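Long-range contacts in adenylation domain (Streptomyces sp., PDB 5N9W), which belongs to the ANL clan of AMP-binding enzymes and pairs a large AMP-binding domain with a smaller C-terminal domain: residues A[276-281]-A[303-308]; A[242-247]-A[271-276]; A[292-297]-A[328-333]. All coordinates share one frame; numbering follows the deposited sequence.

Contact 1 (A[276-281]-A[303-308]). With ACT (acetate ion), chain C.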
loop_
_atom_site.group_PDB
_atom_site.type_symbol
_atom_site.label_atom_id
_atom_site.label_comp_id
_atom_site.label_asym_id
_atom_site.label_seq_id
_atom_site.Cartn_x
_atom_site.Cartn_y
_atom_site.Cartn_z
ATOM N N PRO A 276 9.065 7.781 -22.421
ATOM C CA PRO A 276 10.378 7.188 -22.698
ATOM C C PRO A 276 11.268 7.001 -21.464
ATOM O O PRO A 276 12.105 6.107 -21.479
ATOM C CB PRO A 276 11.012 8.194 -23.667
ATOM C CG PRO A 276 10.236 9.452 -23.493
ATOM C CD PRO A 276 8.849 8.990 -23.231
ATOM N N GLU A 277 11.079 7.817 -20.429
ATOM C CA GLU A 277 11.900 7.764 -19.219
ATOM C C GLU A 277 11.528 6.662 -18.226
ATOM O O GLU A 277 12.312 6.309 -17.348
ATOM C CB GLU A 277 11.831 9.106 -18.492
ATOM C CG GLU A 277 12.573 10.227 -19.198
ATOM C CD GLU A 277 14.016 9.860 -19.485
ATOM O OE1 GLU A 277 14.389 9.826 -20.678
ATOM O OE2 GLU A 277 14.782 9.599 -18.527
ATOM N N LEU A 278 10.321 6.136 -18.352
ATOM C CA LEU A 278 9.770 5.215 -17.349
ATOM C C LEU A 278 10.480 3.864 -17.363
ATOM O O LEU A 278 10.515 3.194 -18.379
ATOM C CB LEU A 278 8.271 5.028 -17.583
ATOM C CG LEU A 278 7.455 4.634 -16.356
ATOM C CD1 LEU A 278 7.517 5.751 -15.316
ATOM C CD2 LEU A 278 6.012 4.325 -16.731
ATOM N N ARG A 279 11.066 3.470 -16.243
ATOM C CA ARG A 279 11.831 2.226 -16.210
ATOM C C ARG A 279 11.045 1.078 -15.547
ATOM O O ARG A 279 10.959 -0.022 -16.092
ATOM C CB ARG A 279 13.177 2.460 -15.505
ATOM C CG ARG A 279 14.151 3.342 -16.327
ATOM C CD ARG A 279 15.538 3.570 -15.686
ATOM N NE ARG A 279 16.271 2.332 -15.463
ATOM C CZ ARG A 279 16.575 1.863 -14.254
ATOM N NH1 ARG A 279 16.214 2.539 -13.164
ATOM N NH2 ARG A 279 17.234 0.718 -14.121
ATOM N N TYR A 280 10.435 1.363 -14.395
ATOM C CA TYR A 280 9.636 0.395 -13.652
ATOM C C TYR A 280 8.264 0.940 -13.319
ATOM O O TYR A 280 8.155 2.049 -12.787
ATOM C CB TYR A 280 10.300 0.016 -12.334
ATOM C CG TYR A 280 11.630 -0.662 -12.440
ATOM C CD1 TYR A 280 11.725 -1.970 -12.876
ATOM C CD2 TYR A 280 12.799 -0.003 -12.072
ATOM C CE1 TYR A 280 12.934 -2.600 -12.961
ATOM C CE2 TYR A 280 14.008 -0.624 -12.158
ATOM C CZ TYR A 280 14.071 -1.927 -12.604
ATOM O OH TYR A 280 15.277 -2.578 -12.679
ATOM N N VAL A 281 7.222 0.165 -13.622
ATOM C CA VAL A 281 5.941 0.329 -12.950
ATOM C C VAL A 281 5.835 -0.815 -11.953
ATOM O O VAL A 281 6.032 -1.971 -12.310
ATOM C CB VAL A 281 4.757 0.320 -13.899
ATOM C CG1 VAL A 281 3.543 0.846 -13.188
ATOM C CG2 VAL A 281 5.048 1.178 -15.090
ATOM N N ASP A 303 8.974 -4.790 -22.129
ATOM C CA ASP A 303 10.414 -4.621 -22.011
ATOM C C ASP A 303 10.766 -3.262 -21.445
ATOM O O ASP A 303 11.723 -3.136 -20.695
ATOM C CB ASP A 303 11.090 -4.805 -23.361
ATOM C CG ASP A 303 11.722 -6.170 -23.512
ATOM O OD1 ASP A 303 12.473 -6.582 -22.603
ATOM O OD2 ASP A 303 11.459 -6.830 -24.540
ATOM N N ARG A 304 9.990 -2.246 -21.803
ATOM C CA ARG A 304 10.203 -0.923 -21.250
ATOM C C ARG A 304 8.924 -0.112 -21.217
ATOM O O ARG A 304 8.370 0.227 -22.259
ATOM C CB ARG A 304 11.260 -0.168 -22.040
ATOM C CG ARG A 304 11.941 0.907 -21.213
ATOM C CD ARG A 304 12.402 2.073 -22.066
ATOM N NE ARG A 304 12.908 3.177 -21.247
ATOM C CZ ARG A 304 14.048 3.126 -20.567
ATOM N NH1 ARG A 304 14.780 2.026 -20.610
ATOM N NH2 ARG A 304 14.458 4.162 -19.839
ATOM N N PRO A 305 8.464 0.225 -20.007
ATOM C CA PRO A 305 9.057 -0.127 -18.712
ATOM C C PRO A 305 8.867 -1.584 -18.318
ATOM O O PRO A 305 8.112 -2.299 -18.962
ATOM C CB PRO A 305 8.299 0.771 -17.739
ATOM C CG PRO A 305 6.997 1.019 -18.409
ATOM C CD PRO A 305 7.333 1.150 -19.847
ATOM N N HIS A 306 9.580 -2.025 -17.292
ATOM C CA HIS A 306 9.310 -3.322 -16.687
ATOM C C HIS A 306 8.053 -3.188 -15.862
ATOM O O HIS A 306 7.894 -2.209 -15.139
ATOM C CB HIS A 306 10.458 -3.793 -15.790
ATOM C CG HIS A 306 11.638 -4.342 -16.523
ATOM N ND1 HIS A 306 11.796 -4.228 -17.887
ATOM C CD2 HIS A 306 12.726 -5.011 -16.071
ATOM C CE1 HIS A 306 12.929 -4.805 -18.244
ATOM N NE2 HIS A 306 13.511 -5.285 -17.160
ATOM N N LEU A 307 7.155 -4.160 -15.997
ATOM C CA LEU A 307 5.973 -4.257 -15.140
ATOM C C LEU A 307 6.223 -5.316 -14.087
ATOM O O LEU A 307 6.488 -6.473 -14.401
ATOM C CB LEU A 307 4.722 -4.582 -15.947
ATOM C CG LEU A 307 3.855 -3.418 -16.429
ATOM C CD1 LEU A 307 4.649 -2.174 -16.708
ATOM C CD2 LEU A 307 3.095 -3.815 -17.670
ATOM N N ILE A 308 6.155 -4.901 -12.831
ATOM C CA ILE A 308 6.490 -5.768 -11.720
ATOM C C ILE A 308 5.377 -5.794 -10.686
ATOM O O ILE A 308 4.961 -4.751 -10.140
ATOM C CB ILE A 308 7.802 -5.327 -11.043
ATOM C CG1 ILE A 308 8.984 -5.752 -11.894
ATOM C CG2 ILE A 308 7.923 -5.929 -9.653
ATOM C CD1 ILE A 308 9.602 -4.636 -12.527
HETATM C C ACT C . 14.979 -0.784 -17.373
HETATM O O ACT C . 14.011 -0.812 -18.160
HETATM O OXT ACT C . 15.596 0.299 -17.260
HETATM C CH3 ACT C . 15.384 -1.993 -16.595
#
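The Y280 and H306 rings stand side by side on one face of the sheet and meet obliquely, their planes at 78° and their centroids 5.8 Å apart. An acetate ion, probably from the crystallisation liquor, rests its CH3 over one face of the imidazole, while the edge of the R304 guanidinium turns to the carbonyl of P276. That bond, R304 NE to P276 O, measures 3.0 Å, with the partner 16° out of the guanidinium plane. R304 reaches it because its chain runs extended from CG to NE. R279 instead bends at chi3 (60°); its NE makes a weak bond to the acetate, and its NH1 pairs with D201. I308 CD1 meets Y280 CD1 at 3.4 Å, and S196 holds the phenol oxygen. On the face of V281 and L307, V281 CG2 lies 3.7 Å from L307 CD1, and P305, which follows a cis peptide bond, packs on L278. The backbones join through H306 N to R279 O (2.7 Å), V281 N to H306 O (2.9 Å) and I308 N to V281 O (3.0 Å). This parallel pairing is that of a beta-alpha-beta unit, strands 280-283 and 306-309 connected through helix 290-300.

Contact 2 (A[242-247]-A[271-276])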
loop_
_atom_site.group_PDB
_atom_site.type_symbol
_atom_site.label_atom_id
_atom_site.label_comp_id
_atom_site.label_asym_id
_atom_site.label_seq_id
_atom_site.Cartn_x
_atom_site.Cartn_y
_atom_site.Cartn_z
ATOM N N THR A 242 -2.178 13.856 -14.049
ATOM C CA THR A 242 -1.172 12.970 -13.462
ATOM C C THR A 242 -0.269 12.393 -14.540
ATOM O O THR A 242 0.934 12.239 -14.360
ATOM C CB THR A 242 -1.830 11.794 -12.686
ATOM O OG1 THR A 242 -2.799 12.303 -11.759
ATOM C CG2 THR A 242 -0.778 10.983 -11.942
ATOM N N ALA A 243 -0.866 12.039 -15.665
ATOM C CA ALA A 243 -0.087 11.450 -16.735
ATOM C C ALA A 243 0.880 12.485 -17.324
ATOM O O ALA A 243 2.031 12.176 -17.567
ATOM C CB ALA A 243 -1.006 10.873 -17.799
ATOM N N ARG A 244 0.401 13.701 -17.534
ATOM C CA ARG A 244 1.222 14.828 -17.964
ATOM C C ARG A 244 2.514 15.017 -17.144
ATOM O O ARG A 244 3.573 15.228 -17.709
ATOM C CB ARG A 244 0.400 16.110 -17.902
ATOM C CG ARG A 244 0.196 16.811 -19.212
ATOM C CD ARG A 244 -1.030 16.315 -19.934
ATOM N NE ARG A 244 -2.092 17.315 -20.002
ATOM C CZ ARG A 244 -3.032 17.323 -20.942
ATOM N NH1 ARG A 244 -3.013 16.400 -21.893
ATOM N NH2 ARG A 244 -3.978 18.249 -20.946
ATOM N N VAL A 245 2.441 14.947 -15.818
ATOM C CA VAL A 245 3.647 15.141 -15.018
ATOM C C VAL A 245 4.524 13.894 -14.966
ATOM O O VAL A 245 5.711 13.995 -14.702
ATOM C CB VAL A 245 3.336 15.631 -13.559
ATOM C CG1 VAL A 245 1.877 15.892 -13.364
ATOM C CG2 VAL A 245 3.895 14.677 -12.477
ATOM N N VAL A 246 3.977 12.714 -15.217
ATOM C CA VAL A 246 4.848 11.537 -15.267
ATOM C C VAL A 246 5.811 11.667 -16.458
ATOM O O VAL A 246 7.000 11.354 -16.337
ATOM C CB VAL A 246 4.057 10.223 -15.347
ATOM C CG1 VAL A 246 4.982 9.050 -15.598
ATOM C CG2 VAL A 246 3.314 10.015 -14.047
ATOM N N ARG A 247 5.324 12.159 -17.597
ATOM C CA ARG A 247 6.249 12.439 -18.686
ATOM C C ARG A 247 7.052 13.698 -18.359
ATOM O O ARG A 247 8.272 13.675 -18.444
ATOM C CB ARG A 247 5.550 12.576 -20.050
ATOM C CG ARG A 247 4.971 13.934 -20.355
ATOM C CD ARG A 247 5.275 14.447 -21.736
ATOM N NE ARG A 247 4.071 14.468 -22.551
ATOM C CZ ARG A 247 3.067 15.340 -22.423
ATOM N NH1 ARG A 247 3.084 16.301 -21.507
ATOM N NH2 ARG A 247 2.020 15.243 -23.224
ATOM N N GLU A 271 -4.653 10.392 -24.808
ATOM C CA GLU A 271 -3.968 11.606 -25.215
ATOM C C GLU A 271 -2.797 11.317 -26.146
ATOM O O GLU A 271 -2.411 12.155 -26.940
ATOM C CB GLU A 271 -3.488 12.370 -23.995
ATOM C CG GLU A 271 -4.623 12.995 -23.223
ATOM C CD GLU A 271 -4.677 14.503 -23.379
ATOM O OE1 GLU A 271 -3.618 15.102 -23.654
ATOM O OE2 GLU A 271 -5.778 15.082 -23.212
ATOM N N GLY A 272 -2.248 10.118 -26.066
ATOM C CA GLY A 272 -1.159 9.763 -26.942
ATOM C C GLY A 272 0.164 10.018 -26.266
ATOM O O GLY A 272 1.212 10.073 -26.905
ATOM N N ILE A 273 0.098 10.167 -24.952
ATOM C CA ILE A 273 1.262 10.420 -24.135
ATOM C C ILE A 273 2.254 9.275 -24.244
ATOM O O ILE A 273 1.871 8.113 -24.238
ATOM C CB ILE A 273 0.861 10.615 -22.679
ATOM C CG1 ILE A 273 -0.035 11.849 -22.530
ATOM C CG2 ILE A 273 2.078 10.728 -21.817
ATOM C CD1 ILE A 273 -0.405 12.159 -21.114
ATOM N N ASP A 274 3.527 9.606 -24.391
ATOM C CA ASP A 274 4.571 8.604 -24.397
ATOM C C ASP A 274 5.476 8.832 -23.206
ATOM O O ASP A 274 5.693 9.963 -22.814
ATOM C CB ASP A 274 5.361 8.670 -25.693
ATOM C CG ASP A 274 6.307 7.517 -25.852
ATOM O OD1 ASP A 274 5.976 6.379 -25.445
ATOM O OD2 ASP A 274 7.396 7.756 -26.402
ATOM N N LEU A 275 5.995 7.761 -22.618
ATOM C CA LEU A 275 6.821 7.901 -21.426
ATOM C C LEU A 275 8.195 7.238 -21.558
ATOM O O LEU A 275 8.475 6.257 -20.884
ATOM C CB LEU A 275 6.073 7.334 -20.214
ATOM C CG LEU A 275 4.643 7.845 -20.016
ATOM C CD1 LEU A 275 3.832 6.932 -19.115
ATOM C CD2 LEU A 275 4.609 9.249 -19.483
ATOM N N PRO A 276 9.065 7.781 -22.421
ATOM C CA PRO A 276 10.378 7.188 -22.698
ATOM C C PRO A 276 11.268 7.001 -21.464
ATOM O O PRO A 276 12.105 6.107 -21.479
ATOM C CB PRO A 276 11.012 8.194 -23.667
ATOM C CG PRO A 276 10.236 9.452 -23.493
ATOM C CD PRO A 276 8.849 8.990 -23.231
HETATM O O HOH W 1 3.622 12.779 -25.179
HETATM O O HOH W 2 -0.439 15.718 -23.060
#
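R247 meets the 271-276 loop through a first torsion of 84°, which sets its CG between the backbone N and the carbonyl carbon; bends at chi2 and chi3 then fold the chain over, bringing NH2 within 4.0 Å of I273 CG1. I273 answers with CG1 beside its own backbone N (chi1 -63°) and an extended second torsion (-176°), so that CD1 is carried up to the helix. There I273 CD1 touches A243 CB at 3.6 Å. L275 uses a single branch: L275 CD2 sits 3.5 Å from R247 CB and 3.9 Å from V246 CG1. A243 also packs on L264 and V268 of helix 258-271, and L275 on W296 of helix 290-300.

The polar part lies outside this apolar row and runs largely through water. One water accepts from R247 NE, at the guanidinium edge, and from D274 N. A second accepts from R247 NH2 and donates to E271 OE1, although the place of that glutamate oxygen is unsure. R244 and E271 are also modelled as an ion pair beside this second water, but their separation is implausibly short, so its exact geometry is doubtful. Chemically, then, the evidence is for buried aliphatic packing, with polar groups at the exposed edge linked by water; how much the doubtful R244-E271 pair contributes cannot be judged.

Contact 3 (A[292-297]-A[328-333])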
loop_
_atom_site.group_PDB
_atom_site.type_symbol
_atom_site.label_atom_id
_atom_site.label_comp_id
_atom_site.label_asym_id
_atom_site.label_seq_id
_atom_site.Cartn_x
_atom_site.Cartn_y
_atom_site.Cartn_z
ATOM N N VAL A 292 -6.064 -5.568 -16.489
ATOM C CA VAL A 292 -5.693 -4.147 -16.366
ATOM C C VAL A 292 -4.334 -3.863 -17.014
ATOM O O VAL A 292 -3.986 -2.724 -17.290
ATOM C CB VAL A 292 -5.649 -3.672 -14.901
ATOM C CG1 VAL A 292 -7.051 -3.345 -14.408
ATOM C CG2 VAL A 292 -4.953 -4.691 -14.019
ATOM N N VAL A 293 -3.576 -4.917 -17.262
ATOM C CA VAL A 293 -2.229 -4.773 -17.768
ATOM C C VAL A 293 -2.206 -4.841 -19.297
ATOM O O VAL A 293 -1.375 -4.209 -19.937
ATOM C CB VAL A 293 -1.320 -5.846 -17.165
ATOM C CG1 VAL A 293 0.106 -5.649 -17.604
ATOM C CG2 VAL A 293 -1.396 -5.786 -15.654
ATOM N N ARG A 294 -3.140 -5.594 -19.873
ATOM C CA ARG A 294 -3.144 -5.868 -21.308
ATOM C C ARG A 294 -3.159 -4.629 -22.225
ATOM O O ARG A 294 -2.424 -4.590 -23.196
ATOM C CB ARG A 294 -4.322 -6.782 -21.665
ATOM C CG ARG A 294 -4.031 -8.250 -21.397
ATOM C CD ARG A 294 -5.028 -9.183 -22.060
ATOM N NE ARG A 294 -5.015 -10.506 -21.442
ATOM C CZ ARG A 294 -5.851 -10.867 -20.470
ATOM N NH1 ARG A 294 -6.766 -10.015 -20.027
ATOM N NH2 ARG A 294 -5.798 -12.080 -19.948
ATOM N N PRO A 295 -3.991 -3.616 -21.936
ATOM C CA PRO A 295 -3.976 -2.497 -22.892
ATOM C C PRO A 295 -2.653 -1.714 -22.909
ATOM O O PRO A 295 -2.143 -1.374 -23.972
ATOM C CB PRO A 295 -5.110 -1.599 -22.405
ATOM C CG PRO A 295 -5.932 -2.451 -21.466
ATOM C CD PRO A 295 -4.998 -3.425 -20.873
ATOM N N TRP A 296 -2.127 -1.418 -21.728
ATOM C CA TRP A 296 -0.778 -0.895 -21.582
ATOM C C TRP A 296 0.230 -1.704 -22.387
ATOM O O TRP A 296 0.946 -1.158 -23.206
ATOM C CB TRP A 296 -0.367 -0.897 -20.118
ATOM C CG TRP A 296 0.985 -0.360 -19.913
ATOM C CD1 TRP A 296 2.162 -1.029 -20.046
ATOM C CD2 TRP A 296 1.324 0.972 -19.517
ATOM N NE1 TRP A 296 3.209 -0.199 -19.762
ATOM C CE2 TRP A 296 2.724 1.037 -19.439
ATOM C CE3 TRP A 296 0.579 2.110 -19.222
ATOM C CZ2 TRP A 296 3.394 2.198 -19.087
ATOM C CZ3 TRP A 296 1.249 3.266 -18.870
ATOM C CH2 TRP A 296 2.641 3.301 -18.808
ATOM N N ALA A 297 0.262 -3.009 -22.136
ATOM C CA ALA A 297 1.164 -3.959 -22.788
ATOM C C ALA A 297 1.025 -4.006 -24.292
ATOM O O ALA A 297 1.919 -4.441 -24.981
ATOM C CB ALA A 297 0.933 -5.339 -22.228
ATOM N N ASP A 328 3.471 -14.525 -21.053
ATOM C CA ASP A 328 2.791 -15.651 -20.429
ATOM C C ASP A 328 1.658 -15.184 -19.532
ATOM O O ASP A 328 0.551 -15.696 -19.609
ATOM C CB ASP A 328 3.779 -16.487 -19.616
ATOM C CG ASP A 328 4.678 -17.346 -20.485
ATOM O OD1 ASP A 328 4.877 -17.005 -21.676
ATOM O OD2 ASP A 328 5.190 -18.365 -19.965
ATOM N N ASP A 329 1.937 -14.198 -18.693
ATOM C CA ASP A 329 0.968 -13.713 -17.716
ATOM C C ASP A 329 -0.261 -13.095 -18.381
ATOM O O ASP A 329 -1.313 -12.998 -17.770
ATOM C CB ASP A 329 1.625 -12.687 -16.783
ATOM C CG ASP A 329 2.862 -13.221 -16.101
ATOM O OD1 ASP A 329 2.794 -14.292 -15.470
ATOM O OD2 ASP A 329 3.913 -12.567 -16.204
ATOM N N LEU A 330 -0.128 -12.670 -19.633
ATOM C CA LEU A 330 -1.238 -12.024 -20.321
ATOM C C LEU A 330 -2.049 -13.016 -21.138
ATOM O O LEU A 330 -3.172 -12.723 -21.560
ATOM C CB LEU A 330 -0.729 -10.909 -21.210
ATOM C CG LEU A 330 0.022 -9.813 -20.466
ATOM C CD1 LEU A 330 0.318 -8.680 -21.404
ATOM C CD2 LEU A 330 -0.763 -9.324 -19.241
ATOM N N ALA A 331 -1.478 -14.199 -21.336
ATOM C CA ALA A 331 -2.163 -15.294 -22.009
ATOM C C ALA A 331 -3.224 -15.949 -21.111
ATOM O O ALA A 331 -4.243 -16.428 -21.604
ATOM C CB ALA A 331 -1.154 -16.319 -22.482
ATOM N N ALA A 332 -2.993 -15.951 -19.798
ATOM C CA ALA A 332 -3.914 -16.574 -18.839
ATOM C C ALA A 332 -4.619 -15.541 -17.957
ATOM O O ALA A 332 -4.527 -14.352 -18.197
ATOM C CB ALA A 332 -3.172 -17.566 -17.978
ATOM N N GLU A 333 -5.330 -15.992 -16.933
ATOM C CA GLU A 333 -5.986 -15.052 -16.038
ATOM C C GLU A 333 -5.494 -15.181 -14.603
ATOM O O GLU A 333 -6.028 -14.533 -13.712
ATOM C CB GLU A 333 -7.504 -15.222 -16.080
ATOM C CG GLU A 333 -8.181 -14.672 -17.339
ATOM C CD GLU A 333 -8.228 -13.141 -17.403
ATOM O OE1 GLU A 333 -7.722 -12.470 -16.475
ATOM O OE2 GLU A 333 -8.780 -12.604 -18.387
#
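R294 and L330 are the residues whose CA atoms come nearest, 6.5 Å apart, between two helical segments that share no backbone-to-backbone bond. Segment 292-297 lies on helix 290-300 and is kinked: the N atoms of P295 and W296 have no bond to the preceding turn, although A297 N still bonds V293 O at 3.0 Å. Segment 328-333 holds the end of the short helix 327-331, and A332 is the first residue to leave helical angles, so the helix ends after A331, one residue past L330.

The main grip is that of R294 on this helix end. Its chain is extended from CG to NE and runs antiparallel alongside the L330 side chain, delivering the guanidinium edge to the L330 carbonyl. Two nitrogens bind the one oxygen side-on. R294 NE reaches L330 O at 2.9 Å, in the carbonyl plane and on a lone pair; R294 NH2 reaches the same L330 O at 3.1 Å from 44° above that plane. R294 NH2 also makes a weak, long salt bridge to E333 OE2 (3.4 Å), the carboxylate turned 76° from the guanidinium. The helix-end carbonyl and the carboxylate would both be expected to favour the positive charge.

Alongside the polar grip, the two methyls of L330 diverge. L330 CD1 touches A297 CB at 3.5 Å, whereas L330 CD2 lies 4.1 Å from V293 CB and equally far from R294 CG. P290, at the start of the longer helix, adds contacts to L330 and E333. V293 itself continues inward to L307 of strand 306-309. In this pattern an arginine of one helix grips a carbonyl in the last turn of a neighbouring short helix with two nitrogens, here at the surface of the AMP-binding domain, where helix 327-331 docks against the connecting helix of a beta-alpha-beta unit.

In the fold
From the N terminus, contact 2 comes first: helix 239-248 leads through strand 253-256 and helix 258-271, and the loop after 258-271 returns to pack on helix 239-248. P276 ends the second segment of contact 2 and begins contact 1, so the two are in series. Contact 1 closes the path from strand 280-283 through helix 290-300 to strand 306-309. Contact 3 crosses it, since segment 292-297 lies inside that path and its partner 328-333 lies beyond it, after strand 321-324. W296, on segment 292-297, meets L275 of contact 2 and L278, P305 and L307 of contact 1. Together they connect helices 239-248, 290-300 and 327-331 with the parallel strands 280-283 and 306-309.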